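Local coordinates for protein chorismate synthase (Aquifex aeolicus, PDB 1Q1L) that catalyses the last step of the shikimate pathway, removing phosphate from 5-enolpyruvylshikimate-3-phosphate to give chorismate, with reduced FMN as cofactor, at residues 38-43 / 149-154; 43-48 / 59-64. All blocks are in the same frame, centred on the assembly; numbering follows the deposited sequence.

Contact 1. Residues 38-43 / 149-154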
loop_
_atom_site.group_PDB
_atom_site.type_symbol
_atom_site.label_atom_id
_atom_site.label_comp_id
_atom_site.label_asym_id
_atom_site.label_seq_id
_atom_site.Cartn_x
_atom_site.Cartn_y
_atom_site.Cartn_z
ATOM N N GLU A 38 1.584 -31.125 4.580
ATOM C CA GLU A 38 0.499 -31.816 5.279
ATOM C C GLU A 38 -0.353 -30.852 6.102
ATOM O O GLU A 38 -1.575 -30.970 6.129
ATOM C CB GLU A 38 1.054 -32.924 6.178
ATOM C CG GLU A 38 0.034 -33.528 7.152
ATOM C CD GLU A 38 -1.320 -33.817 6.510
ATOM O OE1 GLU A 38 -1.354 -34.372 5.388
ATOM O OE2 GLU A 38 -2.354 -33.498 7.134
ATOM N N GLU A 39 0.295 -29.907 6.777
ATOM C CA GLU A 39 -0.425 -28.920 7.574
ATOM C C GLU A 39 -1.335 -28.106 6.659
ATOM O O GLU A 39 -2.471 -27.784 7.013
ATOM C CB GLU A 39 0.558 -27.987 8.278
ATOM C CG GLU A 39 1.295 -28.630 9.437
ATOM C CD GLU A 39 2.477 -27.807 9.907
ATOM O OE1 GLU A 39 2.698 -27.740 11.136
ATOM O OE2 GLU A 39 3.192 -27.239 9.049
ATOM N N ILE A 40 -0.832 -27.780 5.476
ATOM C CA ILE A 40 -1.609 -27.007 4.522
ATOM C C ILE A 40 -2.721 -27.878 3.957
ATOM O O ILE A 40 -3.880 -27.460 3.900
ATOM C CB ILE A 40 -0.721 -26.485 3.375
ATOM C CG1 ILE A 40 0.345 -25.542 3.950
ATOM C CG2 ILE A 40 -1.579 -25.777 2.333
ATOM C CD1 ILE A 40 1.274 -24.930 2.907
ATOM N N ASN A 41 -2.369 -29.095 3.554
ATOM C CA ASN A 41 -3.350 -30.018 3.003
ATOM C C ASN A 41 -4.475 -30.297 3.995
ATOM O O ASN A 41 -5.636 -30.424 3.609
ATOM C CB ASN A 41 -2.675 -31.331 2.596
ATOM C CG ASN A 41 -1.637 -31.139 1.502
ATOM O OD1 ASN A 41 -1.754 -30.237 0.672
ATOM N ND2 ASN A 41 -0.626 -32.000 1.486
ATOM N N HIS A 42 -4.142 -30.388 5.276
ATOM C CA HIS A 42 -5.172 -30.648 6.272
ATOM C C HIS A 42 -6.283 -29.601 6.193
ATOM O O HIS A 42 -7.465 -29.936 6.268
ATOM C CB HIS A 42 -4.595 -30.647 7.682
ATOM C CG HIS A 42 -5.597 -31.021 8.729
ATOM N ND1 HIS A 42 -5.567 -30.514 10.009
ATOM C CD2 HIS A 42 -6.669 -31.848 8.679
ATOM C CE1 HIS A 42 -6.576 -31.011 10.702
ATOM N NE2 HIS A 42 -7.259 -31.821 9.918
ATOM N N GLU A 43 -5.907 -28.331 6.046
ATOM C CA GLU A 43 -6.905 -27.269 5.959
ATOM C C GLU A 43 -7.673 -27.359 4.641
ATOM O O GLU A 43 -8.882 -27.132 4.601
ATOM C CB GLU A 43 -6.248 -25.889 6.089
ATOM C CG GLU A 43 -5.657 -25.597 7.457
ATOM C CD GLU A 43 -6.678 -25.686 8.580
ATOM O OE1 GLU A 43 -7.835 -25.264 8.375
ATOM O OE2 GLU A 43 -6.322 -26.164 9.678
ATOM N N GLY A 149 -3.928 -19.106 4.581
ATOM C CA GLY A 149 -4.360 -19.077 5.966
ATOM C C GLY A 149 -3.773 -20.204 6.795
ATOM O O GLY A 149 -3.498 -20.033 7.987
ATOM N N ALA A 150 -3.574 -21.363 6.177
ATOM C CA ALA A 150 -2.998 -22.503 6.889
ATOM C C ALA A 150 -1.605 -22.144 7.384
ATOM O O ALA A 150 -1.200 -22.539 8.480
ATOM C CB ALA A 150 -2.931 -23.732 5.965
ATOM N N VAL A 151 -0.864 -21.390 6.577
ATOM C CA VAL A 151 0.483 -20.987 6.969
ATOM C C VAL A 151 0.395 -20.011 8.141
ATOM O O VAL A 151 1.147 -20.109 9.110
ATOM C CB VAL A 151 1.233 -20.309 5.781
ATOM C CG1 VAL A 151 2.636 -19.900 6.205
ATOM C CG2 VAL A 151 1.306 -21.274 4.605
ATOM N N CYS A 152 -0.539 -19.074 8.053
ATOM C CA CYS A 152 -0.708 -18.089 9.111
ATOM C C CYS A 152 -1.136 -18.745 10.417
ATOM O O CYS A 152 -0.718 -18.322 11.494
ATOM C CB CYS A 152 -1.715 -17.031 8.672
ATOM S SG CYS A 152 -1.128 -16.106 7.235
ATOM N N LYS A 153 -1.960 -19.784 10.325
ATOM C CA LYS A 153 -2.388 -20.499 11.527
ATOM C C LYS A 153 -1.178 -21.151 12.184
ATOM O O LYS A 153 -1.019 -21.095 13.400
ATOM C CB LYS A 153 -3.403 -21.590 11.195
ATOM C CG LYS A 153 -4.808 -21.113 10.895
ATOM C CD LYS A 153 -5.747 -22.312 10.809
ATOM C CE LYS A 153 -7.177 -21.896 10.524
ATOM N NZ LYS A 153 -8.076 -23.082 10.442
ATOM N N LYS A 154 -0.328 -21.791 11.384
ATOM C CA LYS A 154 0.860 -22.433 11.940
ATOM C C LYS A 154 1.684 -21.380 12.672
ATOM O O LYS A 154 2.156 -21.600 13.790
ATOM C CB LYS A 154 1.698 -23.079 10.834
ATOM C CG LYS A 154 2.900 -23.857 11.366
ATOM C CD LYS A 154 2.459 -24.901 12.399
ATOM C CE LYS A 154 3.652 -25.549 13.099
ATOM N NZ LYS A 154 4.522 -26.297 12.149
HETATM O O HOH W 1 -8.963 -22.963 7.701
#
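I40 and A150 mark where the backbones of 38-43 and 149-154 come nearest, and the A150 methyl packs there: its CB lies 3.8 Å from I40 CA and 3.6 Å from E43 CG. The axes of the two short segments run at 120° to each other and approach to 8.9 Å. Next to this tight spot the apolar seam continues with I40 and V151, which lie side by side and point the same way, I40 CD1 meeting V151 CG2 at 4.0 Å; L82 of strand 80-85 packs on I40 and I80 on V151. This is helix-helix packing beside a sheet strand, in the beta-alpha-beta sandwich of chorismate synthase.

The looser side is polar and partly exposed. A bend at chi2 (-58°) sets E43 CD, and K153 reaches tip to tip toward E43 in a salt bridge, its NZ 3.0 Å from E43 OE1 and above the carboxylate plane (58° out of it). Water 1 donates to E43 OE1 and accepts from K153 NZ, while R46 and E364 supply further salt bridges to E43 and K153 respectively. K154 crosses E39 obliquely in a second salt bridge, its NZ on the syn lone pair of E39 OE1; K154 NZ is also held by the P34 carbonyl, and E39 OE2 by the S36 backbone N-H.

An alanine in place of E43 would probably open a gap beside the A150 methyl and leave E364 as the acid K153 and R46 share. With K153, R46 and water 1 all on E43 OE1, the carboxylate charge is likely to be well stabilised and would offset repulsion between the nearby K153 and R46.

Contact 2. Residues 43-48 / 59-64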
loop_
_atom_site.group_PDB
_atom_site.type_symbol
_atom_site.label_atom_id
_atom_site.label_comp_id
_atom_site.label_asym_id
_atom_site.label_seq_id
_atom_site.Cartn_x
_atom_site.Cartn_y
_atom_site.Cartn_z
ATOM N N GLU A 43 -5.907 -28.331 6.046
ATOM C CA GLU A 43 -6.905 -27.269 5.959
ATOM C C GLU A 43 -7.673 -27.359 4.641
ATOM O O GLU A 43 -8.882 -27.132 4.601
ATOM C CB GLU A 43 -6.248 -25.889 6.089
ATOM C CG GLU A 43 -5.657 -25.597 7.457
ATOM C CD GLU A 43 -6.678 -25.686 8.580
ATOM O OE1 GLU A 43 -7.835 -25.264 8.375
ATOM O OE2 GLU A 43 -6.322 -26.164 9.678
ATOM N N LEU A 44 -6.973 -27.686 3.559
ATOM C CA LEU A 44 -7.632 -27.809 2.267
ATOM C C LEU A 44 -8.684 -28.918 2.323
ATOM O O LEU A 44 -9.741 -28.813 1.700
ATOM C CB LEU A 44 -6.606 -28.107 1.167
ATOM C CG LEU A 44 -5.630 -26.958 0.887
ATOM C CD1 LEU A 44 -4.634 -27.368 -0.196
ATOM C CD2 LEU A 44 -6.414 -25.717 0.461
ATOM N N ARG A 45 -8.395 -29.969 3.084
ATOM C CA ARG A 45 -9.326 -31.087 3.218
ATOM C C ARG A 45 -10.589 -30.700 3.993
ATOM O O ARG A 45 -11.685 -31.153 3.668
ATOM C CB ARG A 45 -8.638 -32.280 3.895
ATOM C CG ARG A 45 -7.625 -32.989 3.004
ATOM C CD ARG A 45 -7.320 -34.397 3.510
ATOM N NE ARG A 45 -6.687 -34.397 4.826
ATOM C CZ ARG A 45 -5.395 -34.157 5.043
ATOM N NH1 ARG A 45 -4.580 -33.901 4.027
ATOM N NH2 ARG A 45 -4.922 -34.166 6.281
ATOM N N ARG A 46 -10.437 -29.862 5.014
ATOM C CA ARG A 46 -11.581 -29.426 5.800
ATOM C C ARG A 46 -12.528 -28.590 4.945
ATOM O O ARG A 46 -13.746 -28.714 5.063
ATOM C CB ARG A 46 -11.123 -28.613 7.013
ATOM C CG ARG A 46 -10.306 -29.405 8.028
ATOM C CD ARG A 46 -9.855 -28.513 9.177
ATOM N NE ARG A 46 -10.989 -27.965 9.921
ATOM C CZ ARG A 46 -11.116 -26.683 10.253
ATOM N NH1 ARG A 46 -10.179 -25.807 9.904
ATOM N NH2 ARG A 46 -12.176 -26.275 10.941
ATOM N N ARG A 47 -11.974 -27.744 4.079
ATOM C CA ARG A 47 -12.807 -26.911 3.214
ATOM C C ARG A 47 -13.573 -27.779 2.213
ATOM O O ARG A 47 -14.756 -27.548 1.956
ATOM C CB ARG A 47 -11.963 -25.893 2.441
ATOM C CG ARG A 47 -12.802 -24.849 1.699
ATOM C CD ARG A 47 -11.977 -24.056 0.691
ATOM N NE ARG A 47 -11.650 -24.870 -0.471
ATOM C CZ ARG A 47 -12.333 -24.869 -1.611
ATOM N NH1 ARG A 47 -13.387 -24.081 -1.767
ATOM N NH2 ARG A 47 -11.971 -25.679 -2.593
ATOM N N GLN A 48 -12.893 -28.769 1.642
ATOM C CA GLN A 48 -13.530 -29.658 0.673
ATOM C C GLN A 48 -14.743 -30.373 1.253
ATOM O O GLN A 48 -15.786 -30.446 0.609
ATOM C CB GLN A 48 -12.538 -30.701 0.158
ATOM C CG GLN A 48 -11.493 -30.156 -0.787
ATOM C CD GLN A 48 -10.666 -31.253 -1.427
ATOM O OE1 GLN A 48 -9.969 -32.006 -0.742
ATOM N NE2 GLN A 48 -10.744 -31.355 -2.747
ATOM N N ILE A 59 -7.679 -39.023 -8.145
ATOM C CA ILE A 59 -7.552 -38.185 -6.959
ATOM C C ILE A 59 -8.682 -37.162 -6.902
ATOM O O ILE A 59 -9.158 -36.690 -7.937
ATOM C CB ILE A 59 -6.200 -37.433 -6.944
ATOM C CG1 ILE A 59 -5.043 -38.437 -6.993
ATOM C CG2 ILE A 59 -6.095 -36.568 -5.691
ATOM C CD1 ILE A 59 -3.668 -37.795 -7.011
ATOM N N GLU A 60 -9.108 -36.827 -5.687
ATOM C CA GLU A 60 -10.180 -35.859 -5.486
ATOM C C GLU A 60 -9.794 -34.846 -4.413
ATOM O O GLU A 60 -10.225 -33.694 -4.450
ATOM C CB GLU A 60 -11.466 -36.579 -5.073
ATOM C CG GLU A 60 -12.665 -35.659 -4.897
ATOM C CD GLU A 60 -13.894 -36.392 -4.393
ATOM O OE1 GLU A 60 -13.846 -36.924 -3.262
ATOM O OE2 GLU A 60 -14.905 -36.438 -5.126
ATOM N N LYS A 61 -8.973 -35.280 -3.462
ATOM C CA LYS A 61 -8.541 -34.416 -2.372
ATOM C C LYS A 61 -7.592 -33.303 -2.815
ATOM O O LYS A 61 -6.619 -33.547 -3.530
ATOM C CB LYS A 61 -7.874 -35.251 -1.275
ATOM C CG LYS A 61 -8.782 -36.318 -0.688
ATOM C CD LYS A 61 -8.202 -36.929 0.579
ATOM C CE LYS A 61 -9.122 -38.014 1.127
ATOM N NZ LYS A 61 -10.524 -37.529 1.296
ATOM N N ASP A 62 -7.892 -32.081 -2.390
ATOM C CA ASP A 62 -7.059 -30.932 -2.720
ATOM C C ASP A 62 -5.730 -31.037 -1.999
ATOM O O ASP A 62 -5.677 -31.372 -0.814
ATOM C CB ASP A 62 -7.734 -29.620 -2.311
ATOM C CG ASP A 62 -8.650 -29.075 -3.384
ATOM O OD1 ASP A 62 -8.204 -28.972 -4.547
ATOM O OD2 ASP A 62 -9.810 -28.739 -3.065
ATOM N N THR A 63 -4.656 -30.756 -2.722
ATOM C CA THR A 63 -3.327 -30.801 -2.146
ATOM C C THR A 63 -2.522 -29.623 -2.661
ATOM O O THR A 63 -2.674 -29.198 -3.810
ATOM C CB THR A 63 -2.593 -32.106 -2.510
ATOM O OG1 THR A 63 -2.705 -32.340 -3.917
ATOM C CG2 THR A 63 -3.182 -33.280 -1.748
ATOM N N ALA A 64 -1.668 -29.090 -1.800
ATOM C CA ALA A 64 -0.839 -27.965 -2.178
ATOM C C ALA A 64 0.610 -28.406 -2.251
ATOM O O ALA A 64 1.066 -29.217 -1.446
ATOM C CB ALA A 64 -0.988 -26.844 -1.165
HETATM O O HOH W 2 -10.130 -27.213 -0.700
#
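Q48, in the last turn of helix 37-48, lays its side-chain amide against the backbone of residues 60-62. At E60 the amide acts as donor: Q48 NE2 gives a hydrogen bond of 2.9 Å to E60 O, on a lone pair and in the carbonyl plane. K61 follows with lighter packing, its CD 4.0 Å from R45 CD where the two long side chains cross, and its CA lies close to Q48 OE1.

D62 carries the largest share of the contact. Its backbone N donates to Q48 OE1 at 2.7 Å, a nearly straight bond (168°) whose donor stands above the carbonyl plane. The glutamine chain is extended beyond CG, with CD anti to CA (chi2 -171°), and this carries the amide out to the loop. The D62 carboxylate crosses that amide with the two planes 36° apart. Water 2 donates to D62 OD2 and to L44 O and accepts from R47 NE at 2.8 Å, joining aspartate, helix backbone and arginine. R47 NH2 itself makes only a long salt bridge to D62 OD2, 3.8 Å away at the edge of the guanidinium; R140 is the firmer salt-bridge partner of that oxygen.

Beyond T63, A64 turns its CB toward the helix and meets L44 CD1 at 3.8 Å, with I84 of strand 80-85 packing on both residues.

Q48 thus donates and accepts at once, pinning the loop through its main chain. The buried D62 charge would probably be balanced by R140, with water 2 tying it to R47, a predicted NADP(+)-binding residue.

From the N terminus, strands 10-14 and 21-27 lead into helix 37-48, which supplies the first segment of both contacts, with E43 common to the two. The chain then leaves the helix, passes through the unmodelled residues 53-58 and returns at 59-64, where contact 2 closes a short loop just before strand 64-68. Much later helix 142-157 comes back to the same helix, so contact 1 closes a far longer loop with contact 2 nested inside it. N41 joins them through a probable hydrogen bond to A64, and E38 through a salt bridge to R45. Together they hold helix 37-48 between helix 142-157 and the lead-in to edge strand 64-68, with strand 80-85 beside the helix.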